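Local coordinates for blue-light receptor of the BLUF-family (Rhodobacter sphaeroides, PDB 2BYC), which probably senses blue light through a bound flavin, here flavin mononucleotide, as a photoreceptor of the BLUF family, at residues G41-T53 with E111-H125. Numbering follows the deposited sequence.
With FMN (flavin mononucleotide), chain C.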
loop_
_atom_site.group_PDB
_atom_site.type_symbol
_atom_site.label_atom_id
_atom_site.label_comp_id
_atom_site.label_asym_id
_atom_site.label_seq_id
_atom_site.Cartn_x
_atom_site.Cartn_y
_atom_site.Cartn_z
ATOM N N GLY A 41 -1.834 5.445 3.190
ATOM C CA GLY A 41 -2.049 4.143 2.596
ATOM C C GLY A 41 -1.381 3.028 3.393
ATOM O O GLY A 41 -0.921 3.255 4.558
ATOM N N ILE A 42 -1.294 1.872 2.766
ATOM C CA ILE A 42 -0.849 0.680 3.446
ATOM C C ILE A 42 0.071 -0.101 2.474
ATOM O O ILE A 42 -0.127 -0.077 1.279
ATOM C CB ILE A 42 -2.064 -0.223 3.949
ATOM C CG1 ILE A 42 -3.104 -0.421 2.814
ATOM C CG2 ILE A 42 -2.794 0.373 5.107
ATOM C CD1 ILE A 42 -3.901 -1.765 2.815
ATOM N N LEU A 43 1.055 -0.786 3.034
ATOM C CA LEU A 43 1.916 -1.650 2.290
ATOM C C LEU A 43 1.861 -3.031 2.851
ATOM O O LEU A 43 2.081 -3.252 4.055
ATOM C CB LEU A 43 3.276 -1.127 2.478
ATOM C CG LEU A 43 4.518 -1.804 1.883
ATOM C CD1 LEU A 43 4.402 -1.923 0.383
ATOM C CD2 LEU A 43 5.788 -1.100 2.337
ATOM N N LEU A 44 1.552 -3.995 2.009
ATOM C CA LEU A 44 1.411 -5.358 2.486
ATOM C C LEU A 44 2.675 -6.034 2.020
ATOM O O LEU A 44 3.034 -5.876 0.889
ATOM C CB LEU A 44 0.134 -6.055 1.925
ATOM C CG LEU A 44 -1.211 -5.386 2.233
ATOM C CD1 LEU A 44 -1.455 -4.157 1.483
ATOM C CD2 LEU A 44 -2.272 -6.245 1.763
ATOM N N TYR A 45 3.282 -6.827 2.886
ATOM C CA TYR A 45 4.510 -7.472 2.562
ATOM C C TYR A 45 4.388 -8.928 3.071
ATOM O O TYR A 45 4.080 -9.108 4.229
ATOM C CB TYR A 45 5.674 -6.715 3.148
ATOM C CG TYR A 45 6.932 -7.556 3.167
ATOM C CD1 TYR A 45 7.656 -7.814 2.002
ATOM C CD2 TYR A 45 7.357 -8.127 4.368
ATOM C CE1 TYR A 45 8.807 -8.625 2.037
ATOM C CE2 TYR A 45 8.471 -8.907 4.416
ATOM C CZ TYR A 45 9.171 -9.173 3.277
ATOM O OH TYR A 45 10.285 -9.996 3.426
ATOM N N ASN A 46 4.591 -9.947 2.216
ATOM C CA ASN A 46 4.391 -11.374 2.672
ATOM C C ASN A 46 5.650 -12.132 2.452
ATOM O O ASN A 46 5.671 -13.347 2.621
ATOM C CB ASN A 46 3.278 -12.056 1.872
ATOM C CG ASN A 46 3.635 -12.238 0.383
ATOM O OD1 ASN A 46 2.922 -12.856 -0.364
ATOM N ND2 ASN A 46 4.702 -11.689 -0.019
ATOM N N GLY A 47 6.703 -11.409 2.105
ATOM C CA GLY A 47 7.984 -12.027 1.886
ATOM C C GLY A 47 8.283 -12.271 0.417
ATOM O O GLY A 47 9.420 -12.520 0.069
ATOM N N VAL A 48 7.277 -12.205 -0.439
ATOM C CA VAL A 48 7.491 -12.503 -1.864
ATOM C C VAL A 48 7.035 -11.383 -2.774
ATOM O O VAL A 48 7.648 -11.130 -3.795
ATOM C CB VAL A 48 6.737 -13.798 -2.242
ATOM C CG1 VAL A 48 6.954 -14.236 -3.680
ATOM C CG2 VAL A 48 7.151 -14.923 -1.274
ATOM N N HIS A 49 5.928 -10.761 -2.401
ATOM C CA HIS A 49 5.252 -9.738 -3.206
ATOM C C HIS A 49 4.999 -8.571 -2.245
ATOM O O HIS A 49 4.967 -8.801 -1.070
ATOM C CB HIS A 49 3.910 -10.256 -3.653
ATOM C CG HIS A 49 4.021 -11.236 -4.776
ATOM N ND1 HIS A 49 4.523 -10.876 -6.014
ATOM C CD2 HIS A 49 3.805 -12.567 -4.829
ATOM C CE1 HIS A 49 4.538 -11.935 -6.803
ATOM N NE2 HIS A 49 4.096 -12.971 -6.108
ATOM N N PHE A 50 4.936 -7.339 -2.736
ATOM C CA PHE A 50 4.320 -6.205 -1.961
ATOM C C PHE A 50 3.045 -5.919 -2.672
ATOM O O PHE A 50 2.952 -6.075 -3.910
ATOM C CB PHE A 50 5.160 -4.970 -2.212
ATOM C CG PHE A 50 6.469 -4.929 -1.484
ATOM C CD1 PHE A 50 7.686 -4.826 -2.183
ATOM C CD2 PHE A 50 6.521 -4.971 -0.109
ATOM C CE1 PHE A 50 8.919 -4.722 -1.470
ATOM C CE2 PHE A 50 7.732 -4.898 0.572
ATOM C CZ PHE A 50 8.934 -4.752 -0.142
ATOM N N VAL A 51 2.036 -5.529 -1.895
ATOM C CA VAL A 51 0.818 -4.923 -2.451
ATOM C C VAL A 51 0.775 -3.595 -1.734
ATOM O O VAL A 51 0.861 -3.545 -0.548
ATOM C CB VAL A 51 -0.443 -5.798 -2.222
ATOM C CG1 VAL A 51 -1.660 -5.054 -2.679
ATOM C CG2 VAL A 51 -0.329 -7.139 -3.099
ATOM N N GLN A 52 0.760 -2.511 -2.504
ATOM C CA GLN A 52 0.708 -1.175 -1.920
ATOM C C GLN A 52 -0.527 -0.410 -2.388
ATOM O O GLN A 52 -0.865 -0.461 -3.548
ATOM C CB GLN A 52 2.021 -0.394 -2.140
ATOM C CG GLN A 52 1.987 0.833 -1.298
ATOM C CD GLN A 52 3.230 1.653 -1.426
ATOM O OE1 GLN A 52 3.878 1.709 -2.474
ATOM N NE2 GLN A 52 3.570 2.299 -0.356
ATOM N N THR A 53 -1.214 0.236 -1.440
ATOM C CA THR A 53 -2.318 1.136 -1.743
ATOM C C THR A 53 -1.916 2.508 -1.276
ATOM O O THR A 53 -1.554 2.643 -0.102
ATOM C CB THR A 53 -3.507 0.756 -0.927
ATOM O OG1 THR A 53 -3.999 -0.503 -1.407
ATOM C CG2 THR A 53 -4.617 1.827 -1.077
ATOM N N GLU A 111 -3.065 -14.133 2.017
ATOM C CA GLU A 111 -1.674 -13.984 2.455
ATOM C C GLU A 111 -0.728 -14.096 1.251
ATOM O O GLU A 111 0.345 -13.503 1.245
ATOM C CB GLU A 111 -1.334 -14.991 3.597
ATOM C CG GLU A 111 0.185 -15.356 3.776
ATOM C CD GLU A 111 0.474 -16.828 4.220
ATOM O OE1 GLU A 111 -0.291 -17.432 5.023
ATOM O OE2 GLU A 111 1.506 -17.381 3.769
ATOM N N ARG A 112 -1.145 -14.829 0.214
ATOM C CA ARG A 112 -0.296 -15.015 -0.930
ATOM C C ARG A 112 -0.202 -13.727 -1.736
ATOM O O ARG A 112 0.781 -13.537 -2.461
ATOM C CB ARG A 112 -0.728 -16.196 -1.827
ATOM C CG ARG A 112 -0.325 -17.580 -1.233
ATOM C CD ARG A 112 -0.022 -18.650 -2.310
ATOM N NE ARG A 112 -0.273 -19.985 -1.737
ATOM C CZ ARG A 112 -0.450 -21.132 -2.404
ATOM N NH1 ARG A 112 -0.400 -21.183 -3.729
ATOM N NH2 ARG A 112 -0.697 -22.249 -1.713
ATOM N N LEU A 113 -1.226 -12.870 -1.648
ATOM C CA LEU A 113 -1.187 -11.582 -2.410
ATOM C C LEU A 113 -1.037 -11.815 -3.940
ATOM O O LEU A 113 -0.231 -11.164 -4.678
ATOM C CB LEU A 113 -0.065 -10.711 -1.891
ATOM C CG LEU A 113 -0.155 -10.254 -0.444
ATOM C CD1 LEU A 113 0.951 -9.222 -0.256
ATOM C CD2 LEU A 113 -1.483 -9.620 -0.250
ATOM N N ASP A 114 -1.830 -12.746 -4.410
ATOM C CA ASP A 114 -1.738 -13.092 -5.790
ATOM C C ASP A 114 -2.613 -12.135 -6.530
ATOM O O ASP A 114 -2.288 -11.818 -7.681
ATOM C CB ASP A 114 -2.070 -14.541 -6.053
ATOM C CG ASP A 114 -0.825 -15.345 -6.289
ATOM O OD1 ASP A 114 0.111 -14.709 -6.840
ATOM O OD2 ASP A 114 -0.735 -16.564 -5.910
ATOM N N LEU A 115 -3.624 -11.602 -5.816
ATOM C CA LEU A 115 -4.717 -10.797 -6.372
ATOM C C LEU A 115 -5.419 -11.445 -7.579
ATOM O O LEU A 115 -5.753 -10.743 -8.519
ATOM C CB LEU A 115 -4.250 -9.367 -6.778
ATOM C CG LEU A 115 -4.066 -8.192 -5.800
ATOM C CD1 LEU A 115 -3.664 -8.535 -4.394
ATOM C CD2 LEU A 115 -3.111 -7.202 -6.445
ATOM N N SER A 116 -5.643 -12.757 -7.569
ATOM C CA SER A 116 -6.276 -13.393 -8.719
ATOM C C SER A 116 -7.762 -13.297 -8.626
ATOM O O SER A 116 -8.456 -13.277 -9.638
ATOM C CB SER A 116 -5.950 -14.855 -8.726
ATOM O OG SER A 116 -4.610 -15.049 -8.371
ATOM N N GLY A 117 -8.246 -13.305 -7.392
ATOM C CA GLY A 117 -9.639 -13.047 -7.117
ATOM C C GLY A 117 -9.985 -11.646 -7.564
ATOM O O GLY A 117 -9.146 -10.718 -7.418
ATOM N N PRO A 118 -11.217 -11.456 -8.084
ATOM C CA PRO A 118 -11.617 -10.114 -8.468
ATOM C C PRO A 118 -12.018 -9.245 -7.250
ATOM O O PRO A 118 -12.163 -8.036 -7.394
ATOM C CB PRO A 118 -12.828 -10.352 -9.411
ATOM C CG PRO A 118 -12.947 -11.881 -9.565
ATOM C CD PRO A 118 -12.317 -12.424 -8.322
ATOM N N GLU A 119 -12.167 -9.832 -6.058
ATOM C CA GLU A 119 -12.478 -9.015 -4.895
ATOM C C GLU A 119 -11.389 -9.024 -3.799
ATOM O O GLU A 119 -11.628 -8.619 -2.656
ATOM C CB GLU A 119 -13.872 -9.355 -4.359
ATOM C CG GLU A 119 -14.989 -8.812 -5.260
ATOM C CD GLU A 119 -16.165 -8.193 -4.500
ATOM O OE1 GLU A 119 -15.930 -7.495 -3.468
ATOM O OE2 GLU A 119 -17.341 -8.411 -4.939
ATOM N N ASP A 120 -10.199 -9.479 -4.175
ATOM C CA ASP A 120 -9.041 -9.528 -3.288
ATOM C C ASP A 120 -8.636 -8.140 -2.801
ATOM O O ASP A 120 -8.401 -7.958 -1.631
ATOM C CB ASP A 120 -7.861 -10.189 -3.970
ATOM C CG ASP A 120 -8.079 -11.671 -4.227
ATOM O OD1 ASP A 120 -7.204 -12.279 -4.899
ATOM O OD2 ASP A 120 -9.126 -12.221 -3.763
ATOM N N VAL A 121 -8.594 -7.143 -3.668
ATOM C CA VAL A 121 -8.176 -5.833 -3.168
ATOM C C VAL A 121 -9.254 -5.259 -2.242
ATOM O O VAL A 121 -8.947 -4.826 -1.125
ATOM C CB VAL A 121 -7.739 -4.856 -4.323
ATOM C CG1 VAL A 121 -7.492 -3.479 -3.820
ATOM C CG2 VAL A 121 -6.504 -5.381 -4.982
ATOM N N ALA A 122 -10.515 -5.321 -2.682
ATOM C CA ALA A 122 -11.611 -4.855 -1.897
ATOM C C ALA A 122 -11.648 -5.537 -0.542
ATOM O O ALA A 122 -11.942 -4.925 0.472
ATOM C CB ALA A 122 -12.875 -5.178 -2.606
ATOM N N GLU A 123 -11.394 -6.830 -0.549
ATOM C CA GLU A 123 -11.344 -7.635 0.672
ATOM C C GLU A 123 -10.241 -7.209 1.574
ATOM O O GLU A 123 -10.474 -7.044 2.757
ATOM C CB GLU A 123 -11.097 -9.103 0.330
ATOM C CG GLU A 123 -11.054 -10.029 1.568
ATOM C CD GLU A 123 -12.381 -10.748 1.811
ATOM O OE1 GLU A 123 -12.422 -11.669 2.672
ATOM O OE2 GLU A 123 -13.371 -10.404 1.119
ATOM N N LEU A 124 -9.035 -7.072 1.016
ATOM C CA LEU A 124 -7.883 -6.584 1.771
ATOM C C LEU A 124 -8.216 -5.235 2.363
ATOM O O LEU A 124 -8.012 -5.009 3.552
ATOM C CB LEU A 124 -6.628 -6.530 0.886
ATOM C CG LEU A 124 -5.968 -7.906 0.608
ATOM C CD1 LEU A 124 -4.991 -7.753 -0.540
ATOM C CD2 LEU A 124 -5.267 -8.571 1.851
ATOM N N HIS A 125 -8.799 -4.363 1.554
ATOM C CA HIS A 125 -9.129 -3.018 2.037
ATOM C C HIS A 125 -10.132 -3.056 3.209
ATOM O O HIS A 125 -10.019 -2.340 4.174
ATOM C CB HIS A 125 -9.700 -2.153 0.906
ATOM C CG HIS A 125 -8.695 -1.656 -0.091
ATOM N ND1 HIS A 125 -7.331 -1.646 0.130
ATOM C CD2 HIS A 125 -8.876 -1.114 -1.312
ATOM C CE1 HIS A 125 -6.723 -1.131 -0.918
ATOM N NE2 HIS A 125 -7.639 -0.786 -1.803
HETATM N N1 FMN C . 8.588 5.966 -0.692
HETATM C C2 FMN C . 7.661 6.886 -0.256
HETATM O O2 FMN C . 8.005 8.075 -0.058
HETATM N N3 FMN C . 6.372 6.534 -0.024
HETATM C C4 FMN C . 6.047 5.237 -0.210
HETATM O O4 FMN C . 4.909 4.920 -0.073
HETATM C C4A FMN C . 6.972 4.284 -0.651
HETATM N N5 FMN C . 6.587 2.966 -0.830
HETATM C C5A FMN C . 7.481 2.018 -1.349
HETATM C C6 FMN C . 7.094 0.715 -1.568
HETATM C C7 FMN C . 7.980 -0.273 -2.021
HETATM C C7M FMN C . 7.476 -1.672 -2.400
HETATM C C8 FMN C . 9.282 0.098 -2.283
HETATM C C8M FMN C . 10.299 -0.884 -2.843
HETATM C C9 FMN C . 9.688 1.416 -2.079
HETATM C C9A FMN C . 8.762 2.394 -1.603
HETATM N N10 FMN C . 9.159 3.731 -1.373
HETATM C C10 FMN C . 8.238 4.666 -0.915
HETATM C "C1'" FMN C . 10.595 4.130 -1.316
HETATM C "C2'" FMN C . 10.707 5.093 -2.475
HETATM O "O2'" FMN C . 10.942 4.223 -3.545
HETATM C "C3'" FMN C . 11.800 6.169 -2.358
HETATM O "O3'" FMN C . 13.041 5.561 -2.530
HETATM C "C4'" FMN C . 11.842 6.974 -1.069
HETATM O "O4'" FMN C . 10.729 7.880 -0.910
HETATM C "C5'" FMN C . 13.107 7.837 -1.064
HETATM O "O5'" FMN C . 14.202 7.377 -0.271
HETATM P P FMN C . 15.318 8.506 -0.043
HETATM O O1P FMN C . 16.412 8.032 0.928
HETATM O O2P FMN C . 15.898 8.738 -1.432
HETATM O O3P FMN C . 14.496 9.661 0.473
#
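L113, in the loop that leads to helix 120-131, lays its side chain against V51 and L44 on the antiparallel β-hairpin 41-53 of the BLUF domain's mixed sheet. The apolar part centres on L113. Its CD1 lies 3.7 Å from V51 CG2 and also meets L44 CB, while L115 CD1 reaches the same V51 methyl from further along the loop. With CG1 anti to the backbone N (chi1 174°), V51 places CG2 anti to the carbonyl carbon, and this methyl meets both leucines. Beside them, L44 CD2 packs 3.8 Å from CD2 of L124, near the start of the helix; L103 of helix 100-106 touches both L113 and L124.

Among the polar groups, the hydroxyl of T53 is hydrogen-bonded to T9 on strand 5-14, and L113 O is buried without a partner.

The hairpin's other face serves the flavin. Q52 NE2 donates hydrogen bonds to FMN N5 (3.1 Å) and FMN O4 (3.0 Å), neither straight (145° and 139° at the hydrogen), and Q52 OE1 is hydrogen-bonded to Y10 OH. A leucine here would probably cost N5 and O4 their shared amide donor and Y10 OH its bond to the amide oxygen. Methyl C7M sits over one face of the F50 ring, offset toward its rim.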